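Long-range contacts in TSC1 N-terminal domain (PDB 7A0M), which probably helps the TSC complex bind lysosomal phosphoinositides and so takes part in regulating mTORC1, this piece being the N-terminal helical domain of TSC1: residues L247-L252 with H318-L323; T269-Y274 with I336-Y341; R276-D281 with A363-R368. All coordinates share one frame; numbering follows the deposited sequence.

From the N terminus, helix 242-255 comes first and carries residues 247-252. Helix 267-278 follows and supplies both 269-274 and, running on past its end, 276-281. The chain then returns: 318-323 leads into helix 323-333 and closes the loop of interaction 1, 336-341 on helix 335-343 closes that of interaction 2, and 363-368 on helix 357-373 closes that of interaction 3. None of the three loops nests in another; their segments alternate, so all cross. Interactions 2 and 3 share helix 267-278, with centres 12 Å apart. Interaction 1 touches both, Leu323 packing on Tyr274 and Leu249 on Leu277, which ties five consecutive helices of the all-helical domain together.

Interaction 1: L247-L252 with H318-L323; sequences LALIAL and HSVPYL
The beta turn that leads into helix 323-333 packs here against helix 242-255, with Tyr322, the N-cap residue of the later helix, lying against Ile250 and Leu249. Val320 to Leu323 form a type I turn, closed by a bond from Leu323 N to Val320 O. Ile250 CG1 sits above one face of the Tyr322 ring, 3.6 Å from its centroid and 15° off the normal, a CH-pi contact displaced toward the rim on the CG side; CG1 comes to 3.5 Å from Tyr322 CG. The two side chains cross at about a right angle. Ile250 CG1 stands anti to its own carbonyl carbon (chi1 -68°), which turns this methylene toward the ring. Leu249 meets the turn through one methyl: its CD2 is 3.6 Å from Tyr322 O and 3.9 Å from Val320 CG1. An alanine at Tyr322 would probably leave Ile250 CG1 without its aromatic partner and open a gap beside the helix. Asn246 OD1 accepts a bond from Tyr322 N, a further tie from helix 242-255. Such apolar packing of an inter-helix turn on an earlier helix is in keeping with an all-helical fold.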
ATOM      1  N   LEU B 247     -17.797  19.520   6.947  1.00 54.44           N
ATOM      2  CA  LEU B 247     -18.947  19.439   6.051  1.00 57.57           C
ATOM      3  C   LEU B 247     -18.543  19.716   4.608  1.00 54.42           C
ATOM      4  O   LEU B 247     -18.915  18.973   3.692  1.00 51.57           O
ATOM      5  CB  LEU B 247     -20.034  20.415   6.500  1.00 59.79           C
ATOM      6  CG  LEU B 247     -20.894  19.999   7.691  1.00 57.80           C
ATOM      7  CD1 LEU B 247     -21.960  21.047   7.961  1.00 56.44           C
ATOM      8  CD2 LEU B 247     -21.527  18.639   7.445  1.00 56.03           C
ATOM      9  N   ALA B 248     -17.788  20.797   4.387  1.00 44.97           N
ATOM     10  CA  ALA B 248     -17.312  21.113   3.043  1.00 38.79           C
ATOM     11  C   ALA B 248     -16.466  19.983   2.473  1.00 42.70           C
ATOM     12  O   ALA B 248     -16.536  19.689   1.273  1.00 51.47           O
ATOM     13  CB  ALA B 248     -16.518  22.418   3.061  1.00 44.80           C
ATOM     14  N   LEU B 249     -15.660  19.335   3.316  1.00 44.00           N
ATOM     15  CA  LEU B 249     -14.812  18.252   2.833  1.00 43.70           C
ATOM     16  C   LEU B 249     -15.644  17.038   2.438  1.00 32.18           C
ATOM     17  O   LEU B 249     -15.347  16.374   1.439  1.00 44.33           O
ATOM     18  CB  LEU B 249     -13.778  17.878   3.895  1.00 39.84           C
ATOM     19  CG  LEU B 249     -12.622  17.007   3.401  1.00 47.42           C
ATOM     20  CD1 LEU B 249     -11.837  17.737   2.321  1.00 34.37           C
ATOM     21  CD2 LEU B 249     -11.714  16.614   4.555  1.00 49.29           C
ATOM     22  N   ILE B 250     -16.690  16.733   3.210  1.00 38.19           N
ATOM     23  CA  ILE B 250     -17.573  15.626   2.857  1.00 49.77           C
ATOM     24  C   ILE B 250     -18.242  15.893   1.516  1.00 44.59           C
ATOM     25  O   ILE B 250     -18.341  14.999   0.666  1.00 42.51           O
ATOM     26  CB  ILE B 250     -18.612  15.387   3.969  1.00 53.66           C
ATOM     27  CG1 ILE B 250     -17.930  14.857   5.232  1.00 51.96           C
ATOM     28  CG2 ILE B 250     -19.689  14.418   3.502  1.00 55.36           C
ATOM     29  CD1 ILE B 250     -18.871  14.680   6.405  1.00 48.34           C
ATOM     30  N   ALA B 251     -18.704  17.127   1.302  1.00 43.41           N
ATOM     31  CA  ALA B 251     -19.300  17.479   0.017  1.00 54.69           C
ATOM     32  C   ALA B 251     -18.290  17.341  -1.115  1.00 50.33           C
ATOM     33  O   ALA B 251     -18.618  16.820  -2.188  1.00 50.40           O
ATOM     34  CB  ALA B 251     -19.860  18.900   0.068  1.00 46.46           C
ATOM     35  N   LEU B 252     -17.055  17.798  -0.895  1.00 51.71           N
ATOM     36  CA  LEU B 252     -16.031  17.692  -1.930  1.00 51.14           C
ATOM     37  C   LEU B 252     -15.721  16.236  -2.260  1.00 43.09           C
ATOM     38  O   LEU B 252     -15.590  15.873  -3.434  1.00 42.94           O
ATOM     39  CB  LEU B 252     -14.762  18.423  -1.491  1.00 45.98           C
ATOM     40  CG  LEU B 252     -13.600  18.395  -2.489  1.00 38.92           C
ATOM     41  CD1 LEU B 252     -13.990  19.084  -3.789  1.00 34.59           C
ATOM     42  CD2 LEU B 252     -12.354  19.033  -1.894  1.00 38.23           C
ATOM     43  N   HIS B 318      -9.996  19.406  17.268  1.00 81.64           N
ATOM     44  CA  HIS B 318      -8.649  19.750  16.824  1.00 86.55           C
ATOM     45  C   HIS B 318      -8.215  19.008  15.567  1.00 77.12           C
ATOM     46  O   HIS B 318      -7.096  19.227  15.093  1.00 78.57           O
ATOM     47  CB  HIS B 318      -7.649  19.490  17.956  1.00101.93           C
ATOM     48  CG  HIS B 318      -7.925  20.286  19.193  1.00122.08           C
ATOM     49  ND1 HIS B 318      -8.089  21.655  19.171  1.00126.98           N
ATOM     50  CD2 HIS B 318      -8.083  19.910  20.485  1.00127.49           C
ATOM     51  CE1 HIS B 318      -8.326  22.089  20.396  1.00129.96           C
ATOM     52  NE2 HIS B 318      -8.328  21.050  21.212  1.00130.52           N
ATOM     53  N   SER B 319      -9.061  18.139  15.018  1.00 70.07           N
ATOM     54  CA  SER B 319      -8.729  17.420  13.799  1.00 67.36           C
ATOM     55  C   SER B 319      -9.971  17.273  12.931  1.00 58.88           C
ATOM     56  O   SER B 319     -11.095  17.200  13.432  1.00 67.86           O
ATOM     57  CB  SER B 319      -8.137  16.037  14.106  1.00 60.82           C
ATOM     58  OG  SER B 319      -9.088  15.200  14.740  1.00 66.06           O
ATOM     59  N   VAL B 320      -9.752  17.228  11.621  1.00 54.39           N
ATOM     60  CA  VAL B 320     -10.832  17.103  10.646  1.00 50.43           C
ATOM     61  C   VAL B 320     -11.143  15.618  10.476  1.00 53.31           C
ATOM     62  O   VAL B 320     -10.273  14.868  10.005  1.00 51.49           O
ATOM     63  CB  VAL B 320     -10.455  17.743   9.306  1.00 55.58           C
ATOM     64  CG1 VAL B 320     -11.627  17.677   8.339  1.00 55.66           C
ATOM     65  CG2 VAL B 320     -10.006  19.182   9.516  1.00 48.76           C
ATOM     66  N   PRO B 321     -12.344  15.158  10.843  1.00 60.66           N
ATOM     67  CA  PRO B 321     -12.615  13.709  10.802  1.00 55.83           C
ATOM     68  C   PRO B 321     -12.529  13.095   9.414  1.00 49.91           C
ATOM     69  O   PRO B 321     -12.079  11.951   9.279  1.00 55.26           O
ATOM     70  CB  PRO B 321     -14.037  13.610  11.375  1.00 56.34           C
ATOM     71  CG  PRO B 321     -14.203  14.841  12.202  1.00 61.78           C
ATOM     72  CD  PRO B 321     -13.430  15.911  11.489  1.00 63.10           C
ATOM     73  N   TYR B 322     -12.953  13.814   8.376  1.00 41.52           N
ATOM     74  CA  TYR B 322     -13.027  13.259   7.032  1.00 36.43           C
ATOM     75  C   TYR B 322     -11.724  13.396   6.253  1.00 42.12           C
ATOM     76  O   TYR B 322     -11.700  13.098   5.054  1.00 42.23           O
ATOM     77  CB  TYR B 322     -14.169  13.916   6.253  1.00 43.46           C
ATOM     78  CG  TYR B 322     -14.972  12.947   5.415  1.00 52.18           C
ATOM     79  CD1 TYR B 322     -15.752  11.966   6.012  1.00 59.48           C
ATOM     80  CD2 TYR B 322     -14.955  13.016   4.028  1.00 53.72           C
ATOM     81  CE1 TYR B 322     -16.489  11.076   5.253  1.00 65.91           C
ATOM     82  CE2 TYR B 322     -15.690  12.131   3.260  1.00 57.61           C
ATOM     83  CZ  TYR B 322     -16.454  11.164   3.878  1.00 57.60           C
ATOM     84  OH  TYR B 322     -17.188  10.281   3.118  1.00 63.35           O
ATOM     85  N   LEU B 323     -10.649  13.844   6.900  1.00 48.08           N
ATOM     86  CA  LEU B 323      -9.361  13.949   6.218  1.00 46.84           C
ATOM     87  C   LEU B 323      -8.857  12.626   5.644  1.00 58.01           C
ATOM     88  O   LEU B 323      -8.340  12.643   4.513  1.00 55.72           O
ATOM     89  CB  LEU B 323      -8.322  14.558   7.169  1.00 42.53           C
ATOM     90  CG  LEU B 323      -6.922  14.777   6.589  1.00 41.39           C
ATOM     91  CD1 LEU B 323      -6.976  15.709   5.385  1.00 45.40           C
ATOM     92  CD2 LEU B 323      -5.975  15.320   7.647  1.00 45.68           C
TER

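Interaction 2: T269-Y274 with I336-Y341; sequences TLFNIY and INFVDY
Helices 267-278 and 335-343 pack with the axes of segments 269-274 and 336-341 10.7 Å apart at closest approach and a signed crossing angle of -51°; Phe271 and Tyr341 bring the backbones nearest. Between them lies an aromatic cluster of Phe271, Tyr274, Phe338 and Tyr341, part of the buried interior of this all-helical domain. Phe271 CB stands over the centre of the Tyr341 ring, 3.4 Å from the centroid and 7° off the normal, a nearly vertical CH-pi contact. The Phe271 ring itself reaches on to Phe338, with planes nearly parallel but slid so far apart that they barely overlap; CE1 of Phe271 is 3.6 Å from CD1 of Phe338. Phe338 CG is anti to its backbone N, and the ring beyond presents its edge to the face of Tyr274, with centroids 5.1 Å apart and planes at 83°. Phe338 CZ lies over the centre of that face. The hydroxyl of Tyr274 bonds outside the pair, to Ser369 OG, and Tyr348 meets the Tyr341 ring edge-to-face. At the border of the cluster, Tyr341 OH donates to Asn272 OD1 at 2.7 Å, in the amide carbonyl plane and on a lone pair.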
ATOM      1  N   THR B 269      -4.814  23.634  -5.795  1.00 48.25           N
ATOM      2  CA  THR B 269      -5.720  24.034  -4.724  1.00 46.53           C
ATOM      3  C   THR B 269      -6.108  22.838  -3.860  1.00 47.75           C
ATOM      4  O   THR B 269      -6.101  22.920  -2.627  1.00 50.59           O
ATOM      5  CB  THR B 269      -6.964  24.694  -5.317  1.00 41.33           C
ATOM      6  OG1 THR B 269      -6.575  25.811  -6.128  1.00 47.45           O
ATOM      7  CG2 THR B 269      -7.896  25.161  -4.219  1.00 35.04           C
ATOM      8  N   LEU B 270      -6.450  21.715  -4.497  1.00 38.86           N
ATOM      9  CA  LEU B 270      -6.844  20.523  -3.754  1.00 44.80           C
ATOM     10  C   LEU B 270      -5.704  20.004  -2.884  1.00 52.85           C
ATOM     11  O   LEU B 270      -5.930  19.566  -1.749  1.00 43.37           O
ATOM     12  CB  LEU B 270      -7.317  19.440  -4.723  1.00 50.28           C
ATOM     13  CG  LEU B 270      -8.552  19.792  -5.556  1.00 47.45           C
ATOM     14  CD1 LEU B 270      -8.787  18.753  -6.641  1.00 32.61           C
ATOM     15  CD2 LEU B 270      -9.778  19.921  -4.664  1.00 28.44           C
ATOM     16  N   PHE B 271      -4.473  20.042  -3.398  1.00 45.41           N
ATOM     17  CA  PHE B 271      -3.329  19.590  -2.611  1.00 42.67           C
ATOM     18  C   PHE B 271      -3.060  20.520  -1.433  1.00 45.47           C
ATOM     19  O   PHE B 271      -2.733  20.059  -0.334  1.00 44.52           O
ATOM     20  CB  PHE B 271      -2.090  19.478  -3.500  1.00 35.61           C
ATOM     21  CG  PHE B 271      -2.200  18.430  -4.570  1.00 25.64           C
ATOM     22  CD1 PHE B 271      -3.060  17.353  -4.422  1.00 42.55           C
ATOM     23  CD2 PHE B 271      -1.439  18.518  -5.723  1.00 38.19           C
ATOM     24  CE1 PHE B 271      -3.160  16.386  -5.407  1.00 42.53           C
ATOM     25  CE2 PHE B 271      -1.534  17.555  -6.711  1.00 45.71           C
ATOM     26  CZ  PHE B 271      -2.396  16.488  -6.552  1.00 36.99           C
ATOM     27  N   ASN B 272      -3.183  21.832  -1.646  1.00 44.99           N
ATOM     28  CA  ASN B 272      -2.981  22.783  -0.556  1.00 38.28           C
ATOM     29  C   ASN B 272      -4.043  22.634   0.525  1.00 42.68           C
ATOM     30  O   ASN B 272      -3.751  22.833   1.710  1.00 41.51           O
ATOM     31  CB  ASN B 272      -2.968  24.212  -1.097  1.00 42.31           C
ATOM     32  CG  ASN B 272      -1.701  24.533  -1.867  1.00 47.84           C
ATOM     33  OD1 ASN B 272      -0.669  23.885  -1.688  1.00 54.03           O
ATOM     34  ND2 ASN B 272      -1.772  25.540  -2.730  1.00 49.90           N
ATOM     35  N   ILE B 273      -5.277  22.299   0.139  1.00 40.37           N
ATOM     36  CA  ILE B 273      -6.324  22.060   1.128  1.00 42.17           C
ATOM     37  C   ILE B 273      -5.961  20.876   2.013  1.00 47.13           C
ATOM     38  O   ILE B 273      -6.140  20.920   3.237  1.00 41.49           O
ATOM     39  CB  ILE B 273      -7.682  21.854   0.431  1.00 37.89           C
ATOM     40  CG1 ILE B 273      -8.175  23.169  -0.175  1.00 38.76           C
ATOM     41  CG2 ILE B 273      -8.712  21.296   1.407  1.00 27.89           C
ATOM     42  CD1 ILE B 273      -9.437  23.026  -0.998  1.00 38.40           C
ATOM     43  N   TYR B 274      -5.439  19.802   1.413  1.00 55.09           N
ATOM     44  CA  TYR B 274      -5.006  18.652   2.201  1.00 49.24           C
ATOM     45  C   TYR B 274      -3.921  19.039   3.198  1.00 47.14           C
ATOM     46  O   TYR B 274      -3.956  18.615   4.360  1.00 50.92           O
ATOM     47  CB  TYR B 274      -4.512  17.536   1.280  1.00 44.13           C
ATOM     48  CG  TYR B 274      -3.694  16.484   1.995  1.00 42.07           C
ATOM     49  CD1 TYR B 274      -4.310  15.466   2.708  1.00 43.41           C
ATOM     50  CD2 TYR B 274      -2.305  16.508   1.954  1.00 45.94           C
ATOM     51  CE1 TYR B 274      -3.566  14.504   3.365  1.00 48.30           C
ATOM     52  CE2 TYR B 274      -1.554  15.551   2.608  1.00 36.53           C
ATOM     53  CZ  TYR B 274      -2.190  14.552   3.311  1.00 43.63           C
ATOM     54  OH  TYR B 274      -1.445  13.595   3.962  1.00 47.22           O
ATOM     55  N   ILE B 336       0.147   9.953  -8.746  1.00 42.09           N
ATOM     56  CA  ILE B 336       1.498  10.391  -9.091  1.00 44.34           C
ATOM     57  C   ILE B 336       1.667  11.879  -8.808  1.00 53.48           C
ATOM     58  O   ILE B 336       2.704  12.313  -8.290  1.00 50.80           O
ATOM     59  CB  ILE B 336       1.811  10.048 -10.558  1.00 47.55           C
ATOM     60  CG1 ILE B 336       1.636   8.547 -10.797  1.00 45.41           C
ATOM     61  CG2 ILE B 336       3.224  10.481 -10.918  1.00 41.09           C
ATOM     62  CD1 ILE B 336       1.831   8.130 -12.236  1.00 40.58           C
ATOM     63  N   ASN B 337       0.656  12.683  -9.143  1.00 47.09           N
ATOM     64  CA  ASN B 337       0.713  14.104  -8.818  1.00 37.34           C
ATOM     65  C   ASN B 337       0.591  14.345  -7.317  1.00 37.49           C
ATOM     66  O   ASN B 337       1.193  15.289  -6.793  1.00 47.33           O
ATOM     67  CB  ASN B 337      -0.379  14.863  -9.571  1.00 42.32           C
ATOM     68  CG  ASN B 337      -0.041  15.067 -11.034  1.00 47.73           C
ATOM     69  OD1 ASN B 337       0.501  16.103 -11.418  1.00 49.61           O
ATOM     70  ND2 ASN B 337      -0.356  14.075 -11.859  1.00 41.93           N
ATOM     71  N   PHE B 338      -0.181  13.512  -6.613  1.00 42.94           N
ATOM     72  CA  PHE B 338      -0.368  13.711  -5.178  1.00 44.07           C
ATOM     73  C   PHE B 338       0.920  13.436  -4.411  1.00 49.40           C
ATOM     74  O   PHE B 338       1.339  14.242  -3.573  1.00 36.42           O
ATOM     75  CB  PHE B 338      -1.497  12.817  -4.665  1.00 45.66           C
ATOM     76  CG  PHE B 338      -1.932  13.131  -3.260  1.00 43.79           C
ATOM     77  CD1 PHE B 338      -1.742  14.396  -2.724  1.00 38.02           C
ATOM     78  CD2 PHE B 338      -2.516  12.156  -2.470  1.00 33.90           C
ATOM     79  CE1 PHE B 338      -2.138  14.683  -1.430  1.00 35.29           C
ATOM     80  CE2 PHE B 338      -2.912  12.436  -1.176  1.00 33.34           C
ATOM     81  CZ  PHE B 338      -2.723  13.700  -0.655  1.00 35.50           C
ATOM     82  N   VAL B 339       1.562  12.296  -4.681  1.00 35.33           N
ATOM     83  CA  VAL B 339       2.795  11.971  -3.970  1.00 37.14           C
ATOM     84  C   VAL B 339       3.921  12.908  -4.389  1.00 37.94           C
ATOM     85  O   VAL B 339       4.860  13.140  -3.619  1.00 40.38           O
ATOM     86  CB  VAL B 339       3.175  10.493  -4.183  1.00 37.82           C
ATOM     87  CG1 VAL B 339       2.016   9.583  -3.800  1.00 32.32           C
ATOM     88  CG2 VAL B 339       3.608  10.244  -5.622  1.00 41.43           C
ATOM     89  N   ASP B 340       3.851  13.463  -5.602  1.00 36.75           N
ATOM     90  CA  ASP B 340       4.832  14.464  -6.006  1.00 43.45           C
ATOM     91  C   ASP B 340       4.645  15.769  -5.243  1.00 42.63           C
ATOM     92  O   ASP B 340       5.626  16.466  -4.963  1.00 43.10           O
ATOM     93  CB  ASP B 340       4.752  14.712  -7.511  1.00 39.05           C
ATOM     94  CG  ASP B 340       5.900  15.561  -8.021  1.00 47.73           C
ATOM     95  OD1 ASP B 340       7.019  15.023  -8.168  1.00 50.17           O
ATOM     96  OD2 ASP B 340       5.686  16.765  -8.275  1.00 51.64           O
ATOM     97  N   TYR B 341       3.400  16.121  -4.909  1.00 49.36           N
ATOM     98  CA  TYR B 341       3.170  17.281  -4.055  1.00 43.18           C
ATOM     99  C   TYR B 341       3.769  17.057  -2.673  1.00 35.39           C
ATOM    100  O   TYR B 341       4.418  17.948  -2.113  1.00 48.33           O
ATOM    101  CB  TYR B 341       1.672  17.573  -3.955  1.00 39.29           C
ATOM    102  CG  TYR B 341       1.318  18.685  -2.991  1.00 37.31           C
ATOM    103  CD1 TYR B 341       1.374  20.015  -3.386  1.00 44.25           C
ATOM    104  CD2 TYR B 341       0.920  18.406  -1.690  1.00 31.67           C
ATOM    105  CE1 TYR B 341       1.051  21.037  -2.513  1.00 38.87           C
ATOM    106  CE2 TYR B 341       0.596  19.422  -0.808  1.00 32.67           C
ATOM    107  CZ  TYR B 341       0.662  20.734  -1.225  1.00 38.65           C
ATOM    108  OH  TYR B 341       0.338  21.748  -0.352  1.00 43.37           O
TER

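Interaction 3: R276-D281 with A363-R368; sequences RLLFWD and AEIRER
Arg368 NH1 donates to two acceptors across the contact: Leu278 O at 2.8 Å and Asp281 OD1 at 3.1 Å, the second bond being part of a salt bridge. Both acceptors lie near the guanidinium plane. The bond to Leu278 O arrives on a lone pair in the carbonyl plane, whereas Asp281 OD1 is met on its syn side from 26° out of the carboxylate plane. Arg368 NH2 adds a weak bond to the same oxygen. Arginine and aspartate meet tip to tip, yet their flat groups are turned 81° apart, which rules out a coplanar, two-pronged pairing.

The guanidinium also lies flat on the Phe279 ring, planes 11° apart and CZ 4.3 Å from the centroid, a cation-pi stack; face and edge of the group are thus engaged together, which would limit its rotation. The contact fastens the C-terminal part of helix 267-278 and the loop after it to helix 357-373 within the all-helical fold. With Arg368 extended from CG to NE, its CD sits over the same Phe279 face, offset toward the rim, a CH-pi contact. Glu364 CB approaches the ring edge, 3.4 Å from Phe279 CZ, and Ile365 CD1 is 3.5 Å from Phe279 CE1. Deeper in, Leu278 CD2 packs 3.7 Å from Arg368 CB, the two side chains running past each other in opposite directions, and Leu278 also touches Phe372.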
ATOM      1  N   ARG B 276      -3.337  21.982   4.525  1.00 46.28           N
ATOM      2  CA  ARG B 276      -3.896  22.816   5.585  1.00 45.21           C
ATOM      3  C   ARG B 276      -4.620  21.969   6.622  1.00 51.47           C
ATOM      4  O   ARG B 276      -4.428  22.144   7.831  1.00 61.27           O
ATOM      5  CB  ARG B 276      -4.850  23.859   5.001  1.00 48.78           C
ATOM      6  CG  ARG B 276      -5.386  24.815   6.055  1.00 45.63           C
ATOM      7  CD  ARG B 276      -6.729  25.411   5.672  1.00 47.21           C
ATOM      8  NE  ARG B 276      -7.157  26.417   6.641  1.00 55.51           N
ATOM      9  CZ  ARG B 276      -8.416  26.801   6.817  1.00 56.30           C
ATOM     10  NH1 ARG B 276      -9.388  26.255   6.098  1.00 60.16           N
ATOM     11  NH2 ARG B 276      -8.707  27.723   7.724  1.00 54.62           N
ATOM     12  N   LEU B 277      -5.467  21.044   6.164  1.00 52.84           N
ATOM     13  CA  LEU B 277      -6.213  20.202   7.090  1.00 54.01           C
ATOM     14  C   LEU B 277      -5.302  19.220   7.815  1.00 44.53           C
ATOM     15  O   LEU B 277      -5.615  18.795   8.932  1.00 44.58           O
ATOM     16  CB  LEU B 277      -7.318  19.454   6.344  1.00 51.39           C
ATOM     17  CG  LEU B 277      -8.253  20.329   5.504  1.00 43.37           C
ATOM     18  CD1 LEU B 277      -9.435  19.526   4.976  1.00 35.14           C
ATOM     19  CD2 LEU B 277      -8.724  21.539   6.296  1.00 49.62           C
ATOM     20  N   LEU B 278      -4.178  18.849   7.196  1.00 52.64           N
ATOM     21  CA  LEU B 278      -3.221  17.967   7.855  1.00 56.63           C
ATOM     22  C   LEU B 278      -2.632  18.610   9.106  1.00 56.48           C
ATOM     23  O   LEU B 278      -2.270  17.904  10.053  1.00 58.55           O
ATOM     24  CB  LEU B 278      -2.115  17.575   6.874  1.00 51.64           C
ATOM     25  CG  LEU B 278      -1.199  16.419   7.278  1.00 47.86           C
ATOM     26  CD1 LEU B 278      -1.999  15.133   7.429  1.00 43.29           C
ATOM     27  CD2 LEU B 278      -0.087  16.242   6.255  1.00 47.25           C
ATOM     28  N   PHE B 279      -2.530  19.939   9.132  1.00 49.96           N
ATOM     29  CA  PHE B 279      -2.012  20.683  10.276  1.00 62.62           C
ATOM     30  C   PHE B 279      -3.119  21.464  10.977  1.00 61.60           C
ATOM     31  O   PHE B 279      -2.914  22.596  11.421  1.00 68.30           O
ATOM     32  CB  PHE B 279      -0.892  21.633   9.862  1.00 67.77           C
ATOM     33  CG  PHE B 279       0.418  20.955   9.596  1.00 71.11           C
ATOM     34  CD1 PHE B 279       0.559  20.055   8.553  1.00 77.16           C
ATOM     35  CD2 PHE B 279       1.512  21.214  10.404  1.00 82.02           C
ATOM     36  CE1 PHE B 279       1.768  19.435   8.320  1.00 85.48           C
ATOM     37  CE2 PHE B 279       2.722  20.596  10.174  1.00 87.66           C
ATOM     38  CZ  PHE B 279       2.849  19.705   9.130  1.00 86.66           C
ATOM     39  N   TRP B 280      -4.310  20.870  11.071  1.00 74.92           N
ATOM     40  CA  TRP B 280      -5.445  21.574  11.656  1.00 68.78           C
ATOM     41  C   TRP B 280      -5.214  21.917  13.123  1.00 70.07           C
ATOM     42  O   TRP B 280      -5.777  22.897  13.624  1.00 78.14           O
ATOM     43  CB  TRP B 280      -6.712  20.734  11.504  1.00 67.56           C
ATOM     44  CG  TRP B 280      -7.959  21.478  11.851  1.00 63.08           C
ATOM     45  CD1 TRP B 280      -8.737  21.304  12.957  1.00 64.70           C
ATOM     46  CD2 TRP B 280      -8.569  22.525  11.090  1.00 59.92           C
ATOM     47  NE1 TRP B 280      -9.798  22.176  12.931  1.00 68.70           N
ATOM     48  CE2 TRP B 280      -9.718  22.937  11.794  1.00 63.28           C
ATOM     49  CE3 TRP B 280      -8.259  23.155   9.881  1.00 62.98           C
ATOM     50  CZ2 TRP B 280     -10.557  23.947  11.329  1.00 54.91           C
ATOM     51  CZ3 TRP B 280      -9.092  24.159   9.421  1.00 58.19           C
ATOM     52  CH2 TRP B 280     -10.227  24.545  10.143  1.00 57.24           C
ATOM     53  N   ASP B 281      -4.393  21.136  13.825  1.00 63.84           N
ATOM     54  CA  ASP B 281      -4.133  21.393  15.236  1.00 71.28           C
ATOM     55  C   ASP B 281      -3.112  22.499  15.472  1.00 77.36           C
ATOM     56  O   ASP B 281      -2.886  22.873  16.628  1.00 89.78           O
ATOM     57  CB  ASP B 281      -3.675  20.108  15.933  1.00 80.63           C
ATOM     58  CG  ASP B 281      -2.510  19.437  15.228  1.00 84.97           C
ATOM     59  OD1 ASP B 281      -1.911  20.055  14.323  1.00 82.32           O
ATOM     60  OD2 ASP B 281      -2.193  18.284  15.584  1.00 85.04           O
ATOM     61  N   ALA B 363       9.239  18.076   5.314  1.00 42.27           N
ATOM     62  CA  ALA B 363       9.431  16.919   6.184  1.00 39.98           C
ATOM     63  C   ALA B 363       8.228  16.697   7.093  1.00 37.88           C
ATOM     64  O   ALA B 363       7.840  15.553   7.356  1.00 52.02           O
ATOM     65  CB  ALA B 363      10.704  17.089   7.011  1.00 40.04           C
ATOM     66  N   GLU B 364       7.624  17.781   7.584  1.00 44.07           N
ATOM     67  CA  GLU B 364       6.471  17.645   8.469  1.00 48.92           C
ATOM     68  C   GLU B 364       5.251  17.118   7.721  1.00 50.83           C
ATOM     69  O   GLU B 364       4.487  16.311   8.263  1.00 53.29           O
ATOM     70  CB  GLU B 364       6.165  18.987   9.129  1.00 51.91           C
ATOM     71  CG  GLU B 364       7.167  19.403  10.194  1.00 60.58           C
ATOM     72  CD  GLU B 364       6.945  20.822  10.679  1.00 73.88           C
ATOM     73  OE1 GLU B 364       6.018  21.486  10.171  1.00 81.82           O
ATOM     74  OE2 GLU B 364       7.696  21.274  11.569  1.00 82.12           O
ATOM     75  N   ILE B 365       5.043  17.570   6.480  1.00 57.24           N
ATOM     76  CA  ILE B 365       3.947  17.040   5.671  1.00 50.81           C
ATOM     77  C   ILE B 365       4.150  15.552   5.411  1.00 45.65           C
ATOM     78  O   ILE B 365       3.206  14.757   5.492  1.00 43.47           O
ATOM     79  CB  ILE B 365       3.816  17.832   4.356  1.00 45.90           C
ATOM     80  CG1 ILE B 365       3.403  19.277   4.636  1.00 50.67           C
ATOM     81  CG2 ILE B 365       2.813  17.162   3.425  1.00 39.22           C
ATOM     82  CD1 ILE B 365       1.919  19.460   4.870  1.00 63.56           C
ATOM     83  N   ARG B 366       5.386  15.154   5.099  1.00 47.37           N
ATOM     84  CA  ARG B 366       5.684  13.743   4.871  1.00 55.45           C
ATOM     85  C   ARG B 366       5.446  12.918   6.128  1.00 51.34           C
ATOM     86  O   ARG B 366       4.806  11.860   6.079  1.00 45.69           O
ATOM     87  CB  ARG B 366       7.128  13.584   4.401  1.00 62.35           C
ATOM     88  CG  ARG B 366       7.371  13.989   2.968  1.00 64.97           C
ATOM     89  CD  ARG B 366       8.747  13.541   2.530  1.00 59.36           C
ATOM     90  NE  ARG B 366       9.800  14.461   2.943  1.00 64.91           N
ATOM     91  CZ  ARG B 366      10.323  15.391   2.151  1.00 66.36           C
ATOM     92  NH1 ARG B 366       9.890  15.524   0.905  1.00 71.29           N
ATOM     93  NH2 ARG B 366      11.280  16.188   2.605  1.00 65.18           N
ATOM     94  N   GLU B 367       5.965  13.386   7.266  1.00 52.78           N
ATOM     95  CA  GLU B 367       5.870  12.611   8.498  1.00 54.02           C
ATOM     96  C   GLU B 367       4.418  12.414   8.917  1.00 55.87           C
ATOM     97  O   GLU B 367       4.054  11.357   9.446  1.00 50.61           O
ATOM     98  CB  GLU B 367       6.666  13.296   9.607  1.00 53.79           C
ATOM     99  CG  GLU B 367       6.995  12.400  10.791  1.00 81.65           C
ATOM    100  CD  GLU B 367       7.857  11.211  10.406  1.00 90.24           C
ATOM    101  OE1 GLU B 367       7.306  10.198   9.925  1.00 91.20           O
ATOM    102  OE2 GLU B 367       9.092  11.291  10.577  1.00 92.50           O
ATOM    103  N   ARG B 368       3.571  13.417   8.680  1.00 42.15           N
ATOM    104  CA  ARG B 368       2.154  13.289   8.994  1.00 44.02           C
ATOM    105  C   ARG B 368       1.387  12.506   7.938  1.00 44.67           C
ATOM    106  O   ARG B 368       0.291  12.014   8.225  1.00 40.59           O
ATOM    107  CB  ARG B 368       1.526  14.674   9.167  1.00 54.27           C
ATOM    108  CG  ARG B 368       2.020  15.426  10.390  1.00 61.36           C
ATOM    109  CD  ARG B 368       1.116  16.602  10.708  1.00 63.94           C
ATOM    110  NE  ARG B 368       1.440  17.207  11.997  1.00 66.96           N
ATOM    111  CZ  ARG B 368       0.560  17.847  12.761  1.00 63.93           C
ATOM    112  NH1 ARG B 368      -0.702  17.961  12.369  1.00 59.57           N
ATOM    113  NH2 ARG B 368       0.940  18.368  13.919  1.00 62.66           N
TER